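PDB 4H51: aspartate aminotransferase from Leishmania major, which probably transfers the amino group of L-aspartate to 2-oxoglutarate as a homodimer, using pyridoxal 5'-phosphate as cofactor. Local coordinates for residues B[99-104]-B[276-281]; B[127-132]-B[225-230]; B[346-351]-B[358-363]; B[378-381]-B[386-389]; B[175-180]-B[213-218]. All coordinates share one frame; numbering follows the deposited sequence. Where two conformers were deposited one is given.

Contact 1. Residues B[99-104]-B[276-281]; sequences IIYGNT and TLSLLL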
# COMPACT_ATOMS: atom_id res chain seq x y z
N ILE B 99 -5.74 5.94 -20.70
CA ILE B 99 -6.21 4.70 -21.34
C ILE B 99 -7.68 4.48 -21.05
O ILE B 99 -8.38 3.83 -21.78
CB ILE B 99 -5.39 3.44 -21.00
CG1 ILE B 99 -5.70 2.91 -19.61
CG2 ILE B 99 -3.91 3.70 -21.25
CD1 ILE B 99 -5.37 1.44 -19.42
N ILE B 100 -8.15 5.03 -19.93
CA ILE B 100 -9.53 4.82 -19.61
C ILE B 100 -10.40 5.84 -20.36
O ILE B 100 -11.37 5.42 -20.99
CB ILE B 100 -9.82 4.62 -18.09
CG1 ILE B 100 -11.31 4.41 -17.88
CG2 ILE B 100 -9.19 5.68 -17.18
CD1 ILE B 100 -11.70 2.97 -18.24
N TYR B 101 -10.03 7.12 -20.36
CA TYR B 101 -10.88 8.17 -20.97
C TYR B 101 -10.52 8.56 -22.39
O TYR B 101 -11.31 9.21 -23.04
CB TYR B 101 -10.90 9.41 -20.08
CG TYR B 101 -11.65 9.15 -18.82
CD1 TYR B 101 -13.01 8.84 -18.87
CD2 TYR B 101 -11.01 9.11 -17.59
CE1 TYR B 101 -13.71 8.57 -17.72
CE2 TYR B 101 -11.71 8.83 -16.44
CZ TYR B 101 -13.07 8.57 -16.52
OH TYR B 101 -13.80 8.29 -15.39
N GLY B 102 -9.34 8.14 -22.87
CA GLY B 102 -8.83 8.58 -24.20
C GLY B 102 -8.21 9.98 -24.10
O GLY B 102 -8.30 10.62 -23.05
N ASN B 103 -7.59 10.46 -25.19
CA ASN B 103 -7.01 11.84 -25.27
C ASN B 103 -8.11 12.88 -25.50
O ASN B 103 -8.30 13.38 -26.63
CB ASN B 103 -5.95 11.93 -26.36
N THR B 104 -8.84 13.20 -24.44
CA THR B 104 -10.10 13.95 -24.55
C THR B 104 -10.12 15.10 -23.53
O THR B 104 -9.22 15.20 -22.66
CB THR B 104 -11.33 13.03 -24.31
OG1 THR B 104 -11.27 12.48 -22.97
CG2 THR B 104 -11.42 11.88 -25.35
N THR B 276 -4.66 3.36 -10.10
CA THR B 276 -5.01 4.73 -9.83
C THR B 276 -6.42 4.87 -9.30
O THR B 276 -7.31 4.03 -9.53
CB THR B 276 -4.92 5.65 -11.08
OG1 THR B 276 -5.96 5.33 -12.03
CG2 THR B 276 -3.52 5.55 -11.79
N LEU B 277 -6.66 6.01 -8.65
CA LEU B 277 -8.02 6.46 -8.31
C LEU B 277 -8.20 7.82 -8.93
O LEU B 277 -7.34 8.71 -8.78
CB LEU B 277 -8.21 6.57 -6.77
CG LEU B 277 -9.56 7.16 -6.34
CD1 LEU B 277 -10.74 6.19 -6.53
CD2 LEU B 277 -9.44 7.57 -4.87
N SER B 278 -9.32 8.01 -9.62
CA SER B 278 -9.57 9.23 -10.34
C SER B 278 -11.05 9.68 -10.18
O SER B 278 -11.95 8.85 -10.04
CB SER B 278 -9.17 9.09 -11.80
OG SER B 278 -10.01 8.23 -12.49
N LEU B 279 -11.24 10.99 -10.15
CA LEU B 279 -12.54 11.63 -10.13
C LEU B 279 -12.62 12.66 -11.24
O LEU B 279 -11.75 13.51 -11.37
CB LEU B 279 -12.76 12.38 -8.81
CG LEU B 279 -14.09 13.13 -8.59
CD1 LEU B 279 -15.30 12.20 -8.59
CD2 LEU B 279 -14.07 13.91 -7.29
N LEU B 280 -13.72 12.61 -11.97
CA LEU B 280 -14.11 13.67 -12.87
C LEU B 280 -14.95 14.68 -12.12
O LEU B 280 -15.99 14.31 -11.58
CB LEU B 280 -15.02 13.11 -13.97
CG LEU B 280 -14.40 12.04 -14.86
CD1 LEU B 280 -15.40 11.63 -15.96
CD2 LEU B 280 -13.09 12.54 -15.45
N LEU B 281 -14.56 15.95 -12.13
CA LEU B 281 -15.31 16.89 -11.34
C LEU B 281 -15.86 18.08 -12.16
O LEU B 281 -15.13 18.82 -12.82
CB LEU B 281 -14.50 17.28 -10.08
CG LEU B 281 -15.21 17.95 -8.88
CD1 LEU B 281 -16.55 17.33 -8.51
CD2 LEU B 281 -14.33 18.02 -7.64
O HOH W 1 -12.61 9.12 -13.01
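Y101, on the last turn of helix 90-101, meets L280 on strand 274-280, where a helix end packs on the large mixed sheet of this fold type I pyridoxal-phosphate enzyme. The two side chains approach from opposite directions. L280 lies over one face of the ring, with its CD2 4.0 Å above the plane of Y101 and displaced toward the rim; the other branch, CD1, comes 3.7 Å from Y101 OH. S278, two residues earlier on the same side of the strand, sets its OG near the ring plane, 4.3 Å from Y101 CE2. A water joins the polar ends, hydrogen-bonded at 2.8 Å to Y101 OH and at 2.8 Å to S278 OG, so both hydroxyls of this buried spot have a partner.

One shell out, A251 of helix 245-252 touches both Y101 and L280. The strand is held in place by backbone bonds on both sides, S278 to L259 and L279 to V111 among them. At the helix end the chain turns off at G102, with phi at 80°, and R248 ties down the last turn: its NE bonds I100 O, while its NH2 shares I99 O with Q233 NE2.

Contact 2. Residues B[127-132]-B[225-230]; sequences KLLTRV and QVFFDS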
# COMPACT_ATOMS: atom_id res chain seq x y z
N LYS B 127 -13.02 5.48 1.24
CA LYS B 127 -12.72 6.45 2.31
C LYS B 127 -12.95 7.88 1.88
O LYS B 127 -13.53 8.67 2.61
CB LYS B 127 -11.27 6.27 2.82
CG LYS B 127 -11.07 4.94 3.52
CD LYS B 127 -9.67 4.71 4.10
CE LYS B 127 -9.36 3.21 4.08
NZ LYS B 127 -8.25 2.76 4.99
N LEU B 128 -12.50 8.24 0.69
CA LEU B 128 -12.73 9.60 0.21
C LEU B 128 -14.24 9.98 0.23
O LEU B 128 -14.62 11.11 0.56
CB LEU B 128 -12.18 9.75 -1.21
CG LEU B 128 -12.41 11.07 -1.95
CD1 LEU B 128 -11.69 12.25 -1.27
CD2 LEU B 128 -11.92 10.94 -3.39
N LEU B 129 -15.06 9.02 -0.15
CA LEU B 129 -16.52 9.24 -0.30
C LEU B 129 -17.17 9.50 1.06
O LEU B 129 -18.21 10.15 1.12
CB LEU B 129 -17.15 8.05 -1.00
CG LEU B 129 -16.93 8.03 -2.52
CD1 LEU B 129 -17.35 6.74 -3.16
CD2 LEU B 129 -17.55 9.18 -3.28
N THR B 130 -16.58 8.99 2.14
CA THR B 130 -17.08 9.28 3.49
C THR B 130 -16.90 10.76 3.84
O THR B 130 -17.48 11.22 4.82
CB THR B 130 -16.45 8.39 4.58
OG1 THR B 130 -15.08 8.78 4.85
CG2 THR B 130 -16.51 6.91 4.17
N ARG B 131 -16.12 11.51 3.05
CA ARG B 131 -15.99 12.96 3.26
C ARG B 131 -17.01 13.81 2.49
O ARG B 131 -17.04 15.02 2.68
CB ARG B 131 -14.58 13.43 2.92
CG ARG B 131 -13.45 12.62 3.57
CD ARG B 131 -13.57 12.72 5.07
NE ARG B 131 -12.63 11.85 5.73
CZ ARG B 131 -11.39 12.19 6.03
NH1 ARG B 131 -10.93 13.42 5.73
NH2 ARG B 131 -10.62 11.31 6.64
N VAL B 132 -17.78 13.16 1.61
CA VAL B 132 -18.75 13.82 0.71
C VAL B 132 -20.17 13.32 1.05
O VAL B 132 -21.15 14.03 0.87
CB VAL B 132 -18.42 13.51 -0.78
CG1 VAL B 132 -19.02 14.55 -1.69
CG2 VAL B 132 -16.93 13.45 -1.00
N GLN B 225 -23.99 8.80 -6.80
CA GLN B 225 -22.55 8.74 -7.08
C GLN B 225 -22.21 7.43 -7.74
O GLN B 225 -22.49 6.33 -7.18
CB GLN B 225 -21.74 8.87 -5.80
CG GLN B 225 -20.22 8.76 -6.00
CD GLN B 225 -19.62 9.94 -6.73
OE1 GLN B 225 -19.90 11.11 -6.39
NE2 GLN B 225 -18.82 9.67 -7.78
N VAL B 226 -21.54 7.53 -8.88
CA VAL B 226 -20.99 6.31 -9.54
C VAL B 226 -19.52 6.10 -9.16
O VAL B 226 -18.68 7.00 -9.33
CB VAL B 226 -21.14 6.40 -11.08
CG1 VAL B 226 -20.44 5.26 -11.78
CG2 VAL B 226 -22.63 6.43 -11.50
N PHE B 227 -19.20 4.89 -8.74
CA PHE B 227 -17.83 4.44 -8.48
C PHE B 227 -17.55 3.20 -9.33
O PHE B 227 -18.00 2.11 -9.03
CB PHE B 227 -17.66 4.13 -6.98
CG PHE B 227 -16.26 3.91 -6.51
CD1 PHE B 227 -15.17 4.08 -7.31
CD2 PHE B 227 -16.05 3.55 -5.17
CE1 PHE B 227 -13.88 3.90 -6.84
CE2 PHE B 227 -14.77 3.38 -4.68
CZ PHE B 227 -13.67 3.56 -5.51
N PHE B 228 -16.80 3.37 -10.41
CA PHE B 228 -16.41 2.27 -11.29
C PHE B 228 -15.21 1.54 -10.72
O PHE B 228 -14.23 2.14 -10.29
CB PHE B 228 -16.07 2.77 -12.71
CG PHE B 228 -17.26 2.96 -13.60
CD1 PHE B 228 -18.03 1.86 -14.00
CD2 PHE B 228 -17.58 4.21 -14.13
CE1 PHE B 228 -19.11 2.04 -14.86
CE2 PHE B 228 -18.64 4.39 -14.97
CZ PHE B 228 -19.44 3.28 -15.31
N ASP B 229 -15.30 0.22 -10.72
CA ASP B 229 -14.19 -0.65 -10.41
C ASP B 229 -13.75 -1.17 -11.77
O ASP B 229 -14.51 -1.90 -12.44
CB ASP B 229 -14.63 -1.79 -9.49
CG ASP B 229 -13.47 -2.65 -9.00
OD1 ASP B 229 -12.40 -2.61 -9.66
OD2 ASP B 229 -13.63 -3.38 -7.98
N SER B 230 -12.57 -0.75 -12.23
CA SER B 230 -12.06 -1.09 -13.55
C SER B 230 -10.78 -1.92 -13.46
O SER B 230 -9.67 -1.40 -13.55
CB SER B 230 -11.85 0.21 -14.35
OG SER B 230 -11.37 -0.08 -15.63
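A helix laid against the central sheet makes this contact: L129 of helix 117-129 rests on Q225 and F227, two side chains on the same side of strand 225-230. The forked end of L129 divides between them. Its CD2 sits 3.8 Å from Q225 CG, and its CD1 lies 4.0 Å from F227 CD2, both approaches being slantwise. V226, between the two in sequence, points the other way.

Q225 touches with its aliphatic middle because the chain bends at chi2 (70°), which folds the amide back over its own strand. There NE2 donates to V226 O at 3.1 Å, coming from well above the carbonyl plane, and also bonds E256 O. OE1 accepts from W21 NE1 of the second subunit, whose indole also packs on L129, so this buried amide is fixed at both of its polar atoms and ties the sheet to the dimer interface.

In the large domain's mixed sheet, strand 225-230 runs parallel between strands 192-196 and 258-262, and L258 touches L129, Q225 and F227 alike. The far end of the strand reaches the active site: D229 OD2 is bonded to H150 NE2 and lies close to N1 of the cofactor joined to residue 265. At the helix end that carries L129, T130 OG1 donates to K127 O at 2.7 Å, in the carbonyl plane and on a lone pair.

Contact 3. Residues B[346-351]-B[358-363]; sequences DELLRL and EHVINQ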
# COMPACT_ATOMS: atom_id res chain seq x y z
N ASP B 346 -17.67 -26.53 -26.56
CA ASP B 346 -17.83 -27.55 -27.62
C ASP B 346 -17.88 -28.93 -27.02
O ASP B 346 -18.55 -29.83 -27.54
CB ASP B 346 -16.74 -27.45 -28.70
CG ASP B 346 -16.92 -26.26 -29.60
OD1 ASP B 346 -18.06 -25.76 -29.75
OD2 ASP B 346 -15.93 -25.77 -30.17
N GLU B 347 -17.16 -29.11 -25.92
CA GLU B 347 -17.13 -30.38 -25.24
C GLU B 347 -18.41 -30.62 -24.45
O GLU B 347 -18.91 -31.74 -24.43
CB GLU B 347 -15.90 -30.47 -24.35
CG GLU B 347 -15.65 -31.80 -23.66
CD GLU B 347 -15.34 -32.96 -24.62
OE1 GLU B 347 -15.39 -32.77 -25.86
OE2 GLU B 347 -15.07 -34.06 -24.10
N LEU B 348 -18.93 -29.58 -23.80
CA LEU B 348 -20.25 -29.72 -23.15
C LEU B 348 -21.33 -30.11 -24.17
O LEU B 348 -22.20 -30.90 -23.85
CB LEU B 348 -20.66 -28.44 -22.44
CG LEU B 348 -19.80 -28.07 -21.25
CD1 LEU B 348 -20.06 -26.61 -20.81
CD2 LEU B 348 -20.02 -29.06 -20.12
N LEU B 349 -21.28 -29.54 -25.36
CA LEU B 349 -22.23 -29.89 -26.42
C LEU B 349 -22.08 -31.36 -26.82
O LEU B 349 -23.07 -32.07 -27.04
CB LEU B 349 -22.04 -29.03 -27.66
CG LEU B 349 -22.49 -27.58 -27.58
CD1 LEU B 349 -22.51 -26.99 -28.98
CD2 LEU B 349 -23.83 -27.41 -26.86
N ARG B 350 -20.83 -31.80 -26.90
CA ARG B 350 -20.51 -33.11 -27.38
C ARG B 350 -20.92 -34.15 -26.36
O ARG B 350 -21.36 -35.23 -26.72
CB ARG B 350 -19.02 -33.21 -27.67
CG ARG B 350 -18.63 -34.41 -28.52
CD ARG B 350 -17.12 -34.63 -28.50
NE ARG B 350 -16.65 -34.92 -27.15
CZ ARG B 350 -16.79 -36.09 -26.52
NH1 ARG B 350 -16.32 -36.23 -25.29
NH2 ARG B 350 -17.37 -37.13 -27.12
N LEU B 351 -20.75 -33.83 -25.09
CA LEU B 351 -21.12 -34.76 -24.03
C LEU B 351 -22.63 -34.70 -23.74
O LEU B 351 -23.11 -35.38 -22.82
CB LEU B 351 -20.33 -34.46 -22.75
CG LEU B 351 -18.86 -34.88 -22.71
CD1 LEU B 351 -18.08 -33.99 -21.75
CD2 LEU B 351 -18.75 -36.33 -22.30
N GLU B 358 -24.43 -22.00 -23.18
CA GLU B 358 -24.00 -20.88 -24.01
C GLU B 358 -23.39 -19.74 -23.16
O GLU B 358 -22.63 -18.92 -23.64
CB GLU B 358 -25.14 -20.37 -24.89
CG GLU B 358 -25.45 -21.31 -26.09
CD GLU B 358 -26.17 -22.61 -25.72
OE1 GLU B 358 -27.05 -22.60 -24.83
OE2 GLU B 358 -25.86 -23.68 -26.32
N HIS B 359 -23.73 -19.71 -21.88
CA HIS B 359 -23.09 -18.73 -21.01
C HIS B 359 -21.58 -18.86 -20.99
O HIS B 359 -20.89 -17.85 -20.78
CB HIS B 359 -23.67 -18.74 -19.60
CG HIS B 359 -23.67 -20.09 -18.92
ND1 HIS B 359 -24.51 -21.09 -19.28
CD2 HIS B 359 -22.95 -20.56 -17.82
CE1 HIS B 359 -24.29 -22.14 -18.48
NE2 HIS B 359 -23.35 -21.81 -17.57
N VAL B 360 -21.08 -20.08 -21.18
CA VAL B 360 -19.66 -20.35 -21.19
C VAL B 360 -18.94 -19.51 -22.26
O VAL B 360 -17.91 -18.90 -21.98
CB VAL B 360 -19.35 -21.83 -21.40
CG1 VAL B 360 -17.85 -22.06 -21.48
CG2 VAL B 360 -19.96 -22.69 -20.29
N ILE B 361 -19.51 -19.47 -23.46
CA ILE B 361 -18.93 -18.66 -24.54
C ILE B 361 -19.42 -17.21 -24.54
O ILE B 361 -18.74 -16.33 -25.06
CB ILE B 361 -19.11 -19.32 -25.94
CG1 ILE B 361 -20.55 -19.80 -26.17
CG2 ILE B 361 -18.18 -20.50 -26.12
CD1 ILE B 361 -20.79 -20.24 -27.61
N ASN B 362 -20.60 -16.93 -23.98
CA ASN B 362 -21.10 -15.57 -23.96
C ASN B 362 -20.55 -14.72 -22.82
O ASN B 362 -20.50 -13.49 -22.91
CB ASN B 362 -22.64 -15.52 -23.95
CG ASN B 362 -23.27 -16.17 -25.17
OD1 ASN B 362 -22.70 -16.19 -26.25
ND2 ASN B 362 -24.45 -16.77 -24.98
N GLN B 363 -20.17 -15.34 -21.70
CA GLN B 363 -19.56 -14.60 -20.63
C GLN B 363 -18.18 -14.14 -21.11
O GLN B 363 -17.56 -14.77 -21.97
CB GLN B 363 -19.50 -15.44 -19.33
CG GLN B 363 -20.86 -15.54 -18.64
CD GLN B 363 -20.92 -16.62 -17.58
OE1 GLN B 363 -19.93 -17.27 -17.35
NE2 GLN B 363 -22.06 -16.79 -16.91
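L348 and L349, near the end of helix 320-350, face V360 and E358 of segment 358-363, which carries the short helix 359-362. The long helix probably corresponds to the one that links the large and small domains in aspartate aminotransferases, and here its final turns meet a helix that follows after a brief loop.

Along the first segment, E347 is engaged within its own helix and takes no part in the touch with 358-363. Its carboxylate is held side-on by R350, with NE bonded to E347 OE1 at 2.8 Å and R350 NH1 to E347 OE2 at 2.8 Å. Both oxygens lie in the plane of the guanidinium, while its nitrogens meet them from above the carboxylate plane, so the two groups are not coplanar; Q408 NE2 adds a further bond to OE2. L348 follows. With CG opposite its own carbonyl carbon (chi1 -67°), it sends CD1 to within 4.0 Å of V360 CG2, while W357 and I410 also touch it. L349, on the exposed flank, brings CD2 4.3 Å from E358 OE2.

Between the segments themselves the touch is therefore methyl on methyl, plus a methyl beside a carboxylate, and sets little direction of its own. Directional ties come from further back on the long helix, where Y345 OH bonds E358 OE2 and R341 NH1 bonds V360 O.

Contact 4. Residues B[378-381]-B[386-389]; sequences EYCQ and FITV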
# COMPACT_ATOMS: atom_id res chain seq x y z
N GLU B 378 -18.25 -28.36 -4.89
CA GLU B 378 -17.44 -29.13 -3.92
C GLU B 378 -16.95 -30.46 -4.52
O GLU B 378 -15.77 -30.82 -4.36
CB GLU B 378 -18.23 -29.37 -2.60
CG GLU B 378 -18.04 -28.19 -1.65
CD GLU B 378 -19.08 -28.10 -0.54
OE1 GLU B 378 -20.05 -28.89 -0.54
OE2 GLU B 378 -18.92 -27.18 0.31
N TYR B 379 -17.84 -31.16 -5.21
CA TYR B 379 -17.47 -32.30 -5.96
C TYR B 379 -16.23 -31.99 -6.85
O TYR B 379 -15.14 -32.63 -6.73
CB TYR B 379 -18.66 -32.76 -6.83
CG TYR B 379 -18.31 -33.98 -7.63
CD1 TYR B 379 -18.42 -35.26 -7.07
CD2 TYR B 379 -17.84 -33.87 -8.92
CE1 TYR B 379 -18.08 -36.40 -7.80
CE2 TYR B 379 -17.49 -35.00 -9.67
CZ TYR B 379 -17.60 -36.26 -9.10
OH TYR B 379 -17.24 -37.38 -9.83
N CYS B 380 -16.38 -30.96 -7.70
CA CYS B 380 -15.39 -30.65 -8.71
C CYS B 380 -14.07 -30.46 -7.99
O CYS B 380 -13.00 -30.96 -8.43
CB CYS B 380 -15.80 -29.38 -9.51
SG CYS B 380 -17.13 -29.53 -10.73
N GLN B 381 -14.14 -29.79 -6.85
CA GLN B 381 -12.96 -29.43 -6.08
C GLN B 381 -12.22 -30.67 -5.59
O GLN B 381 -10.98 -30.73 -5.62
CB GLN B 381 -13.34 -28.56 -4.89
CG GLN B 381 -13.76 -27.16 -5.25
CD GLN B 381 -14.41 -26.41 -4.08
OE1 GLN B 381 -14.68 -27.01 -3.02
NE2 GLN B 381 -14.67 -25.10 -4.26
N PHE B 386 -10.60 -27.22 -9.42
CA PHE B 386 -10.75 -26.23 -8.35
C PHE B 386 -11.39 -24.95 -8.90
O PHE B 386 -10.71 -23.99 -9.27
CB PHE B 386 -9.42 -25.89 -7.69
CG PHE B 386 -8.77 -27.06 -6.98
CD1 PHE B 386 -9.04 -27.30 -5.63
CD2 PHE B 386 -7.90 -27.89 -7.65
CE1 PHE B 386 -8.44 -28.35 -4.97
CE2 PHE B 386 -7.28 -28.93 -6.99
CZ PHE B 386 -7.56 -29.17 -5.64
N ILE B 387 -12.70 -25.01 -8.97
CA ILE B 387 -13.55 -23.81 -9.11
C ILE B 387 -14.04 -23.38 -7.71
O ILE B 387 -13.95 -24.17 -6.75
CB ILE B 387 -14.73 -24.09 -10.05
CG1 ILE B 387 -15.67 -25.14 -9.47
CG2 ILE B 387 -14.23 -24.58 -11.40
CD1 ILE B 387 -16.85 -25.42 -10.34
N THR B 388 -14.59 -22.17 -7.58
CA THR B 388 -15.19 -21.80 -6.31
C THR B 388 -16.52 -22.51 -6.03
O THR B 388 -17.21 -23.04 -6.93
CB THR B 388 -15.39 -20.29 -6.17
OG1 THR B 388 -16.57 -19.89 -6.94
CG2 THR B 388 -14.13 -19.53 -6.65
N VAL B 389 -16.91 -22.48 -4.75
CA VAL B 389 -18.16 -23.04 -4.32
C VAL B 389 -19.39 -22.35 -4.95
O VAL B 389 -20.46 -22.93 -5.02
CB VAL B 389 -18.26 -23.08 -2.77
CG1 VAL B 389 -17.15 -23.93 -2.20
CG2 VAL B 389 -18.21 -21.70 -2.16
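Q381 and F386 stand where the chain, leaving helix 374-382 and turning through strand 385-386, doubles back beside the helix; their CA atoms are 4.5 Å apart, and by E378 and V389 the CA atoms have separated to 6.1 Å. I387 and T388 are extended, with psi near 165°, and the returning chain thus runs along the helix flank. The helix is followed by a short strand, 385-386, that pairs in parallel with strand 47-48, F386 sharing a backbone bond with A47.

The polar link is made by Q381. Its chain is stretched out beyond CG, and NE2 donates to I387 O at 2.8 Å. The bond is nearly straight (170° at the hydrogen), lies in the carbonyl plane of I387 and keeps within the amide plane of Q381, so it fixes how the amide is rotated. V389 leans on that amide, its CG1 3.4 Å from Q381 NE2, and L35 of helix 31-41 also touches Q381.

Deeper in, I387 puts CG1 between its backbone N and carbonyl carbon (chi1 65°), and this swings CD1 toward the helix, 4.1 Å from C380 SG. Nearer the open end, E378 CG and V389 CG1 brush at 4.4 Å. T388 turns away and is tied to its own loop, OG1 bonding S390 OG and R392 N. The F386 ring turns one face to the end of the helix segment, with Q381 O 3.5 Å above its plane, off centre and nearest CE1.

Contact 5. Residues B[175-180]-B[213-218]; sequences LNFEGM and NEIASL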
# COMPACT_ATOMS: atom_id res chain seq x y z
N LEU B 175 -28.22 -10.90 -17.19
CA LEU B 175 -28.54 -9.79 -16.32
C LEU B 175 -30.04 -9.69 -16.06
O LEU B 175 -30.82 -9.63 -16.98
CB LEU B 175 -28.06 -8.45 -16.92
CG LEU B 175 -26.86 -7.84 -16.26
CD1 LEU B 175 -25.75 -8.89 -16.27
CD2 LEU B 175 -26.44 -6.54 -16.97
N ASN B 176 -30.43 -9.64 -14.81
CA ASN B 176 -31.77 -9.21 -14.44
C ASN B 176 -31.82 -7.69 -14.53
O ASN B 176 -31.72 -6.98 -13.51
CB ASN B 176 -32.10 -9.66 -13.02
CG ASN B 176 -33.51 -9.24 -12.58
OD1 ASN B 176 -34.27 -8.60 -13.30
ND2 ASN B 176 -33.86 -9.63 -11.37
N PHE B 177 -31.98 -7.18 -15.74
CA PHE B 177 -31.85 -5.76 -15.95
C PHE B 177 -33.03 -4.99 -15.38
O PHE B 177 -32.86 -3.87 -14.85
CB PHE B 177 -31.66 -5.41 -17.41
CG PHE B 177 -31.26 -3.99 -17.62
CD1 PHE B 177 -30.10 -3.48 -17.02
CD2 PHE B 177 -32.04 -3.15 -18.39
CE1 PHE B 177 -29.74 -2.15 -17.23
CE2 PHE B 177 -31.68 -1.82 -18.59
CZ PHE B 177 -30.53 -1.33 -18.02
N GLU B 178 -34.22 -5.59 -15.43
CA GLU B 178 -35.40 -4.93 -14.84
C GLU B 178 -35.24 -4.76 -13.31
O GLU B 178 -35.58 -3.73 -12.77
CB GLU B 178 -36.71 -5.65 -15.22
CG GLU B 178 -37.02 -5.58 -16.73
CD GLU B 178 -37.11 -4.15 -17.30
OE1 GLU B 178 -37.80 -3.30 -16.71
OE2 GLU B 178 -36.46 -3.85 -18.32
N GLY B 179 -34.67 -5.76 -12.66
CA GLY B 179 -34.45 -5.72 -11.24
C GLY B 179 -33.39 -4.69 -10.89
O GLY B 179 -33.52 -3.97 -9.88
N MET B 180 -32.37 -4.62 -11.72
CA MET B 180 -31.29 -3.65 -11.53
C MET B 180 -31.83 -2.24 -11.57
O MET B 180 -31.56 -1.44 -10.68
CB MET B 180 -30.19 -3.82 -12.56
CG MET B 180 -29.02 -2.87 -12.34
SD MET B 180 -27.66 -3.24 -13.48
CE MET B 180 -26.36 -2.14 -12.93
N ASN B 213 -26.28 2.82 -21.34
CA ASN B 213 -26.89 4.13 -21.54
C ASN B 213 -28.09 4.33 -20.61
O ASN B 213 -28.27 5.43 -20.01
CB ASN B 213 -27.28 4.32 -23.02
CG ASN B 213 -27.57 5.79 -23.38
OD1 ASN B 213 -26.78 6.69 -23.09
ND2 ASN B 213 -28.67 6.02 -24.08
N GLU B 214 -28.91 3.29 -20.45
CA GLU B 214 -30.08 3.40 -19.54
C GLU B 214 -29.62 3.54 -18.09
O GLU B 214 -30.19 4.32 -17.35
CB GLU B 214 -30.98 2.20 -19.62
CG GLU B 214 -31.78 2.12 -20.91
CD GLU B 214 -32.91 1.08 -20.82
OE1 GLU B 214 -33.69 1.08 -19.84
OE2 GLU B 214 -33.00 0.22 -21.73
N ILE B 215 -28.54 2.85 -17.71
CA ILE B 215 -28.03 2.96 -16.34
C ILE B 215 -27.51 4.37 -16.09
O ILE B 215 -27.74 4.94 -15.01
CB ILE B 215 -26.91 1.96 -16.06
CG1 ILE B 215 -27.43 0.53 -16.12
CG2 ILE B 215 -26.32 2.20 -14.65
CD1 ILE B 215 -26.33 -0.48 -16.34
N ALA B 216 -26.82 4.95 -17.07
CA ALA B 216 -26.37 6.35 -16.93
C ALA B 216 -27.55 7.29 -16.70
O ALA B 216 -27.47 8.15 -15.84
CB ALA B 216 -25.54 6.81 -18.11
N SER B 217 -28.60 7.17 -17.49
CA SER B 217 -29.77 8.03 -17.31
C SER B 217 -30.36 7.95 -15.89
O SER B 217 -30.76 8.96 -15.32
CB SER B 217 -30.87 7.64 -18.30
OG SER B 217 -30.43 7.89 -19.60
N LEU B 218 -30.43 6.75 -15.35
CA LEU B 218 -30.95 6.53 -14.00
C LEU B 218 -30.02 7.11 -12.94
O LEU B 218 -30.49 7.69 -11.94
CB LEU B 218 -31.12 5.04 -13.74
CG LEU B 218 -32.18 4.35 -14.58
CD1 LEU B 218 -32.28 2.91 -14.14
CD2 LEU B 218 -33.53 5.04 -14.43
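E214 OE1 lies against the edge of the F177 ring, 3.7 Å from F177 CE2, and is bridged by K181 NZ. The same lysine nitrogen forms a salt bridge with E178 OE2, which is 5.9 Å from E214 OE1. K181 sits almost one turn on from E178 in its helix; it would offset the like charges of the two carboxylates and probably helps keep the E214 carboxylate beside F177.

That carboxylate stands almost perpendicular to the F177 ring (86° between planes). The aliphatic part of E214 helps too, its CB reaching F177 CZ at 3.9 Å. I215 comes to the neighbouring part of the same rim: its CG1 lies 3.7 Å from F177 CE1, in the ring plane. F177 thus meets E214 and I215 with adjoining parts of its edge, which its first torsion allows by placing CG opposite the backbone N (chi1 -169°). One turn further, M180 is fully extended, and its CE meets I215 CD1 at 3.8 Å, the two side chains crossing at about a right angle.

F177 is the first residue of its helix, and N176 caps it, its OD1 accepting from G179 N at 2.9 Å, with the donor well above the side-chain carbonyl plane.

Helices 177-186 and 209-221 are thereby packed side by side. L218 continues the seam onto I184 and L185, M180 also rests on Y165 and Y167 of strand 162-169, and I215 reaches F250 of helix 245-252.

Contacts 1 and 2 share the large mixed sheet: their centres are 14 Å apart and they touch where L277 CD1 packs 3.9 Å from F227 CE1. Both also meet the second subunit through its W21. Contact 2 runs toward the cofactor, since D229 lies on its strand. Contact 5 is about 20 Å from contact 2, centre to centre, and leads into it, because helix 209-221 is followed directly by strand 225-230. Contacts 3 and 4, with centres 18 Å apart, lie across the chain's centre from contacts 1 and 2, at 34 to 38 Å between centres, and belong to the C-terminal part of the chain.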